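Local coordinates for beta-porphyranase B (Bacteroides plebeius, PDB 4AWD), which hydrolyses the sulfated red-seaweed polysaccharide porphyran at beta-D-galactopyranose-(1->4)-alpha-L-galactopyranose-6-sulfate linkages, releasing mostly a disaccharide, at residues A[53-58]-A[314-319]; A[134-139]-A[151-156]; A[142-147]-A[235-240]. All blocks are in the same frame, centred on the assembly; numbering follows the deposited sequence.

Interaction 1. Residues A[53-58]-A[314-319]; sequences DYTDEF and VRAYKL. With CA (calcium ion), chain C.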
loop_
_atom_site.group_PDB
_atom_site.type_symbol
_atom_site.label_atom_id
_atom_site.label_comp_id
_atom_site.label_asym_id
_atom_site.label_seq_id
_atom_site.Cartn_x
_atom_site.Cartn_y
_atom_site.Cartn_z
ATOM N N ASP A 53 9.083 -14.337 2.274
ATOM C CA ASP A 53 8.639 -13.593 3.429
ATOM C C ASP A 53 7.499 -12.623 3.130
ATOM O O ASP A 53 6.754 -12.263 4.024
ATOM C CB ASP A 53 9.841 -12.873 4.049
ATOM C CG ASP A 53 10.817 -13.844 4.738
ATOM O OD1 ASP A 53 10.494 -15.050 4.870
ATOM O OD2 ASP A 53 11.903 -13.399 5.148
ATOM N N TYR A 54 7.350 -12.218 1.872
ATOM C CA TYR A 54 6.315 -11.243 1.502
ATOM C C TYR A 54 5.486 -11.761 0.329
ATOM O O TYR A 54 4.924 -11.004 -0.449
ATOM C CB TYR A 54 6.958 -9.874 1.219
ATOM C CG TYR A 54 7.985 -9.541 2.270
ATOM C CD1 TYR A 54 7.595 -9.100 3.538
ATOM C CD2 TYR A 54 9.352 -9.738 2.026
ATOM C CE1 TYR A 54 8.542 -8.830 4.535
ATOM C CE2 TYR A 54 10.303 -9.474 3.012
ATOM C CZ TYR A 54 9.893 -9.021 4.259
ATOM O OH TYR A 54 10.843 -8.758 5.224
ATOM N N THR A 55 5.412 -13.085 0.237
ATOM C CA THR A 55 4.767 -13.734 -0.879
ATOM C C THR A 55 3.694 -14.632 -0.318
ATOM O O THR A 55 3.946 -15.398 0.635
ATOM C CB THR A 55 5.795 -14.539 -1.725
ATOM O OG1 THR A 55 6.653 -13.630 -2.428
ATOM C CG2 THR A 55 5.101 -15.416 -2.725
ATOM N N ASP A 56 2.504 -14.531 -0.907
ATOM C CA ASP A 56 1.359 -15.321 -0.487
ATOM C C ASP A 56 0.269 -15.378 -1.547
ATOM O O ASP A 56 -0.212 -14.336 -2.037
ATOM C CB ASP A 56 0.751 -14.773 0.812
ATOM C CG ASP A 56 0.032 -15.851 1.621
ATOM O OD1 ASP A 56 -0.611 -16.756 1.027
ATOM O OD2 ASP A 56 0.108 -15.781 2.864
ATOM N N GLU A 57 -0.152 -16.605 -1.842
ATOM C CA GLU A 57 -1.181 -16.859 -2.827
ATOM C C GLU A 57 -2.565 -16.819 -2.185
ATOM O O GLU A 57 -3.576 -16.743 -2.872
ATOM C CB GLU A 57 -0.933 -18.210 -3.497
ATOM C CG GLU A 57 0.398 -18.318 -4.220
ATOM C CD GLU A 57 0.554 -17.312 -5.363
ATOM O OE1 GLU A 57 -0.456 -16.948 -6.019
ATOM O OE2 GLU A 57 1.705 -16.897 -5.623
ATOM N N PHE A 58 -2.604 -16.867 -0.863
ATOM C CA PHE A 58 -3.867 -16.867 -0.108
ATOM C C PHE A 58 -4.800 -17.987 -0.591
ATOM O O PHE A 58 -6.016 -17.799 -0.719
ATOM C CB PHE A 58 -4.576 -15.492 -0.150
ATOM C CG PHE A 58 -3.685 -14.317 0.179
ATOM C CD1 PHE A 58 -3.178 -14.136 1.467
ATOM C CD2 PHE A 58 -3.376 -13.368 -0.802
ATOM C CE1 PHE A 58 -2.365 -13.029 1.771
ATOM C CE2 PHE A 58 -2.562 -12.264 -0.515
ATOM C CZ PHE A 58 -2.058 -12.084 0.771
ATOM N N VAL A 314 -0.097 -11.806 -3.265
ATOM C CA VAL A 314 0.940 -10.820 -3.088
ATOM C C VAL A 314 2.237 -11.566 -3.388
ATOM O O VAL A 314 2.463 -12.655 -2.840
ATOM C CB VAL A 314 0.869 -10.251 -1.667
ATOM C CG1 VAL A 314 2.171 -9.592 -1.263
ATOM C CG2 VAL A 314 -0.313 -9.260 -1.565
ATOM N N ARG A 315 3.063 -11.037 -4.288
ATOM C CA ARG A 315 4.287 -11.755 -4.649
ATOM C C ARG A 315 5.503 -10.841 -4.646
ATOM O O ARG A 315 5.480 -9.768 -5.238
ATOM C CB ARG A 315 4.107 -12.548 -5.967
ATOM C CG ARG A 315 2.761 -13.333 -5.993
ATOM C CD ARG A 315 2.688 -14.575 -6.864
ATOM N NE ARG A 315 2.307 -14.348 -8.249
ATOM C CZ ARG A 315 1.373 -15.021 -8.937
ATOM N NH1 ARG A 315 0.642 -15.985 -8.398
ATOM N NH2 ARG A 315 1.171 -14.711 -10.207
ATOM N N ALA A 316 6.544 -11.245 -3.925
ATOM C CA ALA A 316 7.769 -10.447 -3.830
ATOM C C ALA A 316 8.985 -11.206 -4.360
ATOM O O ALA A 316 9.068 -12.437 -4.251
ATOM C CB ALA A 316 8.012 -10.011 -2.402
ATOM N N TYR A 317 9.931 -10.463 -4.922
ATOM C CA TYR A 317 11.130 -11.062 -5.473
ATOM C C TYR A 317 12.393 -10.297 -5.090
ATOM O O TYR A 317 12.352 -9.113 -4.761
ATOM C CB TYR A 317 11.014 -11.210 -6.993
ATOM C CG TYR A 317 9.775 -11.967 -7.438
ATOM C CD1 TYR A 317 8.539 -11.323 -7.536
ATOM C CD2 TYR A 317 9.830 -13.321 -7.742
ATOM C CE1 TYR A 317 7.399 -12.000 -7.928
ATOM C CE2 TYR A 317 8.684 -14.010 -8.149
ATOM C CZ TYR A 317 7.476 -13.336 -8.235
ATOM O OH TYR A 317 6.339 -13.990 -8.621
ATOM N N LYS A 318 13.503 -11.026 -5.116
ATOM C CA LYS A 318 14.847 -10.517 -4.889
ATOM C C LYS A 318 15.720 -10.786 -6.099
ATOM O O LYS A 318 15.564 -11.802 -6.776
ATOM C CB LYS A 318 15.472 -11.258 -3.707
ATOM C CG LYS A 318 15.715 -10.424 -2.475
ATOM C CD LYS A 318 15.804 -11.326 -1.232
ATOM C CE LYS A 318 16.556 -12.635 -1.506
ATOM N NZ LYS A 318 16.546 -13.535 -0.313
ATOM N N LEU A 319 16.655 -9.887 -6.360
ATOM C CA LEU A 319 17.692 -10.160 -7.340
ATOM C C LEU A 319 18.880 -10.856 -6.684
ATOM O O LEU A 319 19.360 -10.453 -5.622
ATOM C CB LEU A 319 18.152 -8.884 -8.026
ATOM C CG LEU A 319 17.254 -8.345 -9.133
ATOM C CD1 LEU A 319 17.792 -7.000 -9.550
ATOM C CD2 LEU A 319 17.202 -9.297 -10.323
HETATM CA CA CA C . -4.953 -16.794 -4.879
HETATM O O HOH W 1 -3.119 -17.568 -6.156
#

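Interaction 2. Residues A[134-139]-A[151-156]; sequences GYYETR and FWLSNR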
loop_
_atom_site.group_PDB
_atom_site.type_symbol
_atom_site.label_atom_id
_atom_site.label_comp_id
_atom_site.label_asym_id
_atom_site.label_seq_id
_atom_site.Cartn_x
_atom_site.Cartn_y
_atom_site.Cartn_z
ATOM N N GLY A 134 14.154 -4.969 -4.898
ATOM C CA GLY A 134 13.444 -6.132 -5.383
ATOM C C GLY A 134 12.163 -5.723 -6.070
ATOM O O GLY A 134 11.990 -4.554 -6.446
ATOM N N TYR A 135 11.273 -6.691 -6.237
ATOM C CA TYR A 135 10.040 -6.507 -6.986
ATOM C C TYR A 135 8.839 -6.974 -6.157
ATOM O O TYR A 135 8.872 -8.023 -5.498
ATOM C CB TYR A 135 10.108 -7.261 -8.321
ATOM C CG TYR A 135 9.001 -6.919 -9.290
ATOM C CD1 TYR A 135 7.784 -7.602 -9.259
ATOM C CD2 TYR A 135 9.163 -5.905 -10.228
ATOM C CE1 TYR A 135 6.738 -7.287 -10.152
ATOM C CE2 TYR A 135 8.139 -5.584 -11.133
ATOM C CZ TYR A 135 6.925 -6.275 -11.080
ATOM O OH TYR A 135 5.915 -5.964 -11.957
ATOM N N TYR A 136 7.783 -6.173 -6.187
ATOM C CA TYR A 136 6.624 -6.380 -5.336
ATOM C C TYR A 136 5.385 -6.146 -6.171
ATOM O O TYR A 136 5.324 -5.183 -6.939
ATOM C CB TYR A 136 6.682 -5.403 -4.162
ATOM C CG TYR A 136 7.935 -5.590 -3.331
ATOM C CD1 TYR A 136 7.961 -6.490 -2.252
ATOM C CD2 TYR A 136 9.090 -4.886 -3.628
ATOM C CE1 TYR A 136 9.104 -6.685 -1.516
ATOM C CE2 TYR A 136 10.246 -5.069 -2.881
ATOM C CZ TYR A 136 10.242 -5.969 -1.829
ATOM O OH TYR A 136 11.401 -6.141 -1.110
ATOM N N GLU A 137 4.390 -7.014 -6.024
ATOM C CA GLU A 137 3.246 -6.970 -6.921
ATOM C C GLU A 137 2.045 -7.646 -6.298
ATOM O O GLU A 137 2.193 -8.621 -5.556
ATOM C CB GLU A 137 3.597 -7.673 -8.241
ATOM C CG GLU A 137 2.567 -7.469 -9.352
ATOM C CD GLU A 137 3.160 -7.589 -10.739
ATOM O OE1 GLU A 137 3.343 -8.729 -11.226
ATOM O OE2 GLU A 137 3.446 -6.530 -11.336
ATOM N N THR A 138 0.856 -7.147 -6.629
ATOM C CA THR A 138 -0.376 -7.799 -6.236
ATOM C C THR A 138 -1.361 -7.813 -7.398
ATOM O O THR A 138 -1.318 -6.937 -8.273
ATOM C CB THR A 138 -1.016 -7.126 -4.982
ATOM O OG1 THR A 138 -2.111 -7.925 -4.527
ATOM C CG2 THR A 138 -1.522 -5.725 -5.277
ATOM N N ARG A 139 -2.219 -8.839 -7.407
ATOM C CA ARG A 139 -3.410 -8.892 -8.259
ATOM C C ARG A 139 -4.606 -8.533 -7.370
ATOM O O ARG A 139 -4.991 -9.297 -6.479
ATOM C CB ARG A 139 -3.597 -10.274 -8.905
ATOM C CG ARG A 139 -4.490 -10.246 -10.150
ATOM C CD ARG A 139 -4.366 -11.498 -11.047
ATOM N NE ARG A 139 -5.399 -12.460 -10.695
ATOM C CZ ARG A 139 -6.545 -12.639 -11.345
ATOM N NH1 ARG A 139 -6.826 -11.962 -12.449
ATOM N NH2 ARG A 139 -7.409 -13.529 -10.888
ATOM N N PHE A 151 -2.069 -1.238 -1.851
ATOM C CA PHE A 151 -0.962 -2.169 -1.701
ATOM C C PHE A 151 0.281 -1.301 -1.637
ATOM O O PHE A 151 0.575 -0.569 -2.589
ATOM C CB PHE A 151 -0.879 -3.114 -2.913
ATOM C CG PHE A 151 0.301 -4.059 -2.880
ATOM C CD1 PHE A 151 0.484 -4.936 -1.817
ATOM C CD2 PHE A 151 1.214 -4.090 -3.917
ATOM C CE1 PHE A 151 1.576 -5.820 -1.780
ATOM C CE2 PHE A 151 2.288 -4.979 -3.912
ATOM C CZ PHE A 151 2.483 -5.837 -2.838
ATOM N N TRP A 152 0.999 -1.370 -0.516
ATOM C CA TRP A 152 2.147 -0.506 -0.284
ATOM C C TRP A 152 3.113 -1.029 0.760
ATOM O O TRP A 152 2.827 -1.995 1.469
ATOM C CB TRP A 152 1.697 0.907 0.112
ATOM C CG TRP A 152 0.656 1.015 1.182
ATOM C CD1 TRP A 152 -0.661 0.632 1.094
ATOM C CD2 TRP A 152 0.816 1.612 2.479
ATOM N NE1 TRP A 152 -1.322 0.933 2.269
ATOM C CE2 TRP A 152 -0.442 1.541 3.132
ATOM C CE3 TRP A 152 1.898 2.202 3.152
ATOM C CZ2 TRP A 152 -0.644 2.029 4.435
ATOM C CZ3 TRP A 152 1.698 2.701 4.448
ATOM C CH2 TRP A 152 0.430 2.611 5.072
ATOM N N LEU A 153 4.258 -0.364 0.842
ATOM C CA LEU A 153 5.292 -0.677 1.822
ATOM C C LEU A 153 5.639 0.585 2.606
ATOM O O LEU A 153 5.504 1.707 2.095
ATOM C CB LEU A 153 6.555 -1.229 1.147
ATOM C CG LEU A 153 6.446 -2.571 0.408
ATOM C CD1 LEU A 153 5.892 -2.328 -0.965
ATOM C CD2 LEU A 153 7.779 -3.260 0.294
ATOM N N SER A 154 6.089 0.384 3.844
ATOM C CA SER A 154 6.390 1.472 4.743
ATOM C C SER A 154 7.378 1.008 5.789
ATOM O O SER A 154 7.554 -0.198 5.999
ATOM C CB SER A 154 5.105 1.910 5.450
ATOM O OG SER A 154 5.219 3.223 5.956
ATOM N N ASN A 155 8.008 1.966 6.458
ATOM C CA ASN A 155 8.787 1.667 7.642
ATOM C C ASN A 155 8.548 2.697 8.748
ATOM O O ASN A 155 7.830 3.677 8.557
ATOM C CB ASN A 155 10.276 1.494 7.309
ATOM C CG ASN A 155 10.901 2.740 6.687
ATOM O OD1 ASN A 155 10.446 3.855 6.906
ATOM N ND2 ASN A 155 11.959 2.546 5.923
ATOM N N ARG A 156 9.136 2.449 9.910
ATOM C CA ARG A 156 8.948 3.300 11.066
ATOM C C ARG A 156 10.031 4.368 11.162
ATOM O O ARG A 156 11.116 4.205 10.612
ATOM C CB ARG A 156 8.909 2.448 12.317
ATOM C CG ARG A 156 7.714 1.527 12.321
ATOM C CD ARG A 156 8.006 0.346 13.186
ATOM N NE ARG A 156 7.770 0.626 14.602
ATOM C CZ ARG A 156 8.276 -0.092 15.602
ATOM N NH1 ARG A 156 9.074 -1.140 15.351
ATOM N NH2 ARG A 156 7.985 0.248 16.853
#

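Interaction 3. Residues A[142-147]-A[235-240]; sequences ASLTTM and PSAEDF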
loop_
_atom_site.group_PDB
_atom_site.type_symbol
_atom_site.label_atom_id
_atom_site.label_comp_id
_atom_site.label_asym_id
_atom_site.label_seq_id
_atom_site.Cartn_x
_atom_site.Cartn_y
_atom_site.Cartn_z
ATOM N N ALA A 142 -10.602 -3.855 -6.697
ATOM C CA ALA A 142 -11.055 -2.872 -5.677
ATOM C C ALA A 142 -12.490 -3.120 -5.257
ATOM O O ALA A 142 -13.281 -3.632 -6.040
ATOM C CB ALA A 142 -10.894 -1.423 -6.167
ATOM N N SER A 143 -12.812 -2.758 -4.015
ATOM C CA SER A 143 -14.197 -2.759 -3.547
ATOM C C SER A 143 -14.966 -1.701 -4.328
ATOM O O SER A 143 -14.380 -0.671 -4.690
ATOM C CB SER A 143 -14.259 -2.453 -2.053
ATOM O OG SER A 143 -13.761 -1.150 -1.787
ATOM N N LEU A 144 -16.246 -1.966 -4.617
ATOM C CA LEU A 144 -17.139 -0.983 -5.245
ATOM C C LEU A 144 -17.679 -0.065 -4.151
ATOM O O LEU A 144 -18.827 -0.159 -3.714
ATOM C CB LEU A 144 -18.265 -1.657 -6.037
ATOM C CG LEU A 144 -18.958 -0.797 -7.124
ATOM C CD1 LEU A 144 -18.017 -0.441 -8.247
ATOM C CD2 LEU A 144 -20.198 -1.479 -7.704
ATOM N N THR A 145 -16.819 0.859 -3.747
ATOM C CA THR A 145 -16.943 1.524 -2.478
ATOM C C THR A 145 -16.088 2.780 -2.561
ATOM O O THR A 145 -15.161 2.834 -3.376
ATOM C CB THR A 145 -16.422 0.544 -1.386
ATOM O OG1 THR A 145 -17.526 -0.042 -0.670
ATOM C CG2 THR A 145 -15.462 1.182 -0.445
ATOM N N THR A 146 -16.404 3.784 -1.739
ATOM C CA THR A 146 -15.595 4.991 -1.650
ATOM C C THR A 146 -14.478 4.899 -0.596
ATOM O O THR A 146 -13.933 5.925 -0.164
ATOM C CB THR A 146 -16.449 6.233 -1.330
ATOM O OG1 THR A 146 -17.312 5.942 -0.233
ATOM C CG2 THR A 146 -17.275 6.699 -2.548
ATOM N N MET A 147 -14.154 3.678 -0.176
ATOM C CA MET A 147 -12.968 3.413 0.646
ATOM C C MET A 147 -11.852 2.842 -0.229
ATOM O O MET A 147 -12.114 2.198 -1.253
ATOM C CB MET A 147 -13.293 2.482 1.820
ATOM C CG MET A 147 -14.000 3.209 2.945
ATOM S SD MET A 147 -14.572 2.179 4.306
ATOM C CE MET A 147 -13.016 1.645 5.028
ATOM N N PRO A 235 -11.011 0.540 -14.811
ATOM C CA PRO A 235 -11.782 0.777 -13.575
ATOM C C PRO A 235 -11.429 -0.264 -12.494
ATOM O O PRO A 235 -11.600 -1.469 -12.710
ATOM C CB PRO A 235 -13.240 0.667 -14.039
ATOM C CG PRO A 235 -13.204 0.992 -15.499
ATOM C CD PRO A 235 -11.893 0.439 -15.994
ATOM N N SER A 236 -10.906 0.201 -11.362
ATOM C CA SER A 236 -10.249 -0.693 -10.407
ATOM C C SER A 236 -11.180 -1.739 -9.777
ATOM O O SER A 236 -10.742 -2.824 -9.422
ATOM C CB SER A 236 -9.514 0.107 -9.333
ATOM O OG SER A 236 -10.400 0.993 -8.684
ATOM N N ALA A 237 -12.466 -1.416 -9.680
ATOM C CA ALA A 237 -13.460 -2.314 -9.070
ATOM C C ALA A 237 -14.071 -3.344 -10.023
ATOM O O ALA A 237 -14.741 -4.277 -9.582
ATOM C CB ALA A 237 -14.555 -1.506 -8.412
ATOM N N GLU A 238 -13.848 -3.185 -11.321
ATOM C CA GLU A 238 -14.493 -4.070 -12.298
ATOM C C GLU A 238 -13.745 -5.380 -12.516
ATOM O O GLU A 238 -14.329 -6.363 -12.985
ATOM C CB GLU A 238 -14.709 -3.370 -13.650
ATOM C CG GLU A 238 -15.550 -2.074 -13.622
ATOM C CD GLU A 238 -16.827 -2.140 -12.763
ATOM O OE1 GLU A 238 -17.364 -3.244 -12.499
ATOM O OE2 GLU A 238 -17.302 -1.055 -12.341
ATOM N N ASP A 239 -12.458 -5.399 -12.198
ATOM C CA ASP A 239 -11.677 -6.590 -12.468
ATOM C C ASP A 239 -10.360 -6.616 -11.720
ATOM O O ASP A 239 -9.920 -5.614 -11.142
ATOM C CB ASP A 239 -11.428 -6.731 -13.979
ATOM C CG ASP A 239 -11.423 -8.179 -14.442
ATOM O OD1 ASP A 239 -11.401 -9.112 -13.597
ATOM O OD2 ASP A 239 -11.433 -8.379 -15.673
ATOM N N PHE A 240 -9.744 -7.789 -11.732
ATOM C CA PHE A 240 -8.455 -7.982 -11.115
ATOM C C PHE A 240 -7.426 -7.418 -12.051
ATOM O O PHE A 240 -7.489 -7.626 -13.261
ATOM C CB PHE A 240 -8.171 -9.464 -10.904
ATOM C CG PHE A 240 -8.816 -10.032 -9.684
ATOM C CD1 PHE A 240 -8.179 -9.944 -8.442
ATOM C CD2 PHE A 240 -10.055 -10.671 -9.773
ATOM C CE1 PHE A 240 -8.764 -10.469 -7.309
ATOM C CE2 PHE A 240 -10.661 -11.191 -8.656
ATOM C CZ PHE A 240 -10.022 -11.091 -7.408
#

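Interaction 1. Residues A[53-58]-A[314-319]
Glu57 binds at two levels at once: its backbone O ligates a calcium ion at 2.4 Å, while its carboxylate forms a salt bridge with Arg315 of the adjacent strand. Glu57 OE1 lies 2.8 Å from Arg315 NH1, which meets it on the syn side, with the carboxylate and guanidinium planes turned 39° apart. A bend in the glutamate chain at chi2 (-61°) brings the carboxylate to the edge of the Arg315 guanidinium. OE1 also accepts from a water that is itself a calcium ligand, so the salt-bridged oxygen reaches the metal through that water, in its second shell. Between the backbones, Asp56 and Val314 form a single antiparallel hydrogen-bonded pair, Asp56 N to Val314 O at 2.7 Å and Val314 N to Asp56 O at 2.8 Å. Thr55 OG1 accepts from Ala316 N at 2.8 Å, a side-chain acceptor beyond the single bridge, and it is also bonded to Asn51 O. Asp56 OD1 takes Phe58 N in an Asx turn, and the Phe58 ring brings CE2 to 3.9 Å from Val314 CG2. Asp312, Asn59 and Gly94 complete the protein ligands of the calcium. Helix 30-34 packs against Thr55, Glu57 and Arg315, whereas strand 134-141 lies beside Val314 and Ala316.

Interaction 2. Residues A[134-139]-A[151-156]
The hydrophobic interior of the GH16 beta-sandwich is crossed here, where Thr138 and Tyr136 of strand 134-141 meet Phe151 and Leu153 of strand 149-163. Thr138 lies over one face of the Phe151 ring, its CB 3.9 Å from the ring centroid and 10° off the normal. The torsion that sets OG1 anti to the backbone N (chi1 -172°) puts CG2 between the backbone N and the carbonyl carbon, where Thr138 CG2 lies 3.4 Å from Phe151 CG; the hydroxyl is bonded to Trp313 O. Phe151 CE2 reaches the opposing backbone, 3.6 Å from Glu137 C, and Tyr136 C lies at the ring edge. The two segments run roughly antiparallel, at 147°, but their axes stay 8.2 Å apart at closest approach. They therefore face each other as members of opposed layers of the jelly-roll sandwich, joined by side chains packing on side chains and, for Phe151, on the facing backbone. In a second CH-pi contact, Leu153 CD2 sits over the centre of the Tyr136 ring, 4.0 Å from its centroid, the side chains crossing at about a right angle. The phenol oxygen of Tyr136 bonds to His132 O. Ile282 of strand 281-285 packs on both Phe151 and Leu153, and Ile179 of strand 168-182 also touches Leu153.

Interaction 3. Residues A[142-147]-A[235-240]
Ala142 and Ala237 come together at the heart of this loop-to-loop contact, with their CA atoms 4.2 Å apart. The one hydrogen bond between the segments runs from Ala142 N to Ser236 O at 2.9 Å; it is nearly straight at the hydrogen, but the donor stands 46° above the carbonyl plane. Ala142 returns a weaker interaction through its own carbonyl, whose O receives a CA-H contact from Ala237 CA at 3.3 Å. The methyl of Ala142 rests against Ser236, CB to OG 3.5 Å. Leu144 CD1 also meets Ala237 CB at 3.6 Å. Leu144 is the centre of an inverse gamma turn, and its CG, anti to the backbone N (chi1 -159°), carries the branch back to Ala237. Glu238 N bonds to Pro235 O, closing a type I beta turn that presents Ser236 O and Ala237 to the other loop. Farther out, backbone bonds tie Leu144 to Lys306, Thr145 to Ile185 and Ser236 to Asn200, while Ser143 N is bonded to Ser149 OG. The loops after strand 134-141 and before strand 241-249 thus meet through two alanines, a serine and one leucine branch, together with one backbone hydrogen bond and without charge pairing, so backbone shape and close apolar fit carry the contact.

Strands 308-321 and 134-141 are neighbours in one sheet, and this joins interaction 1 to interaction 2: Tyr317 N lies 2.7 Å from Tyr135 O and Arg315 N 2.9 Å from Glu137 O, both probable hydrogen bonds. Interaction 2 then spans to the layer carrying the likely catalytic residues; the side chain of Leu153 is about 7 Å from that of Glu176, the probable nucleophile, and that of Phe151 about 8 Å from that of Glu181, the probable proton donor. Interaction 3 adjoins interaction 2 where Phe240 CB packs 3.2 Å from Arg139 NH1, and its Ser236 lies about 9 Å from Glu181, side chain to side chain. Interactions 1 and 3 do not touch; their nearest atoms are about 9 Å apart.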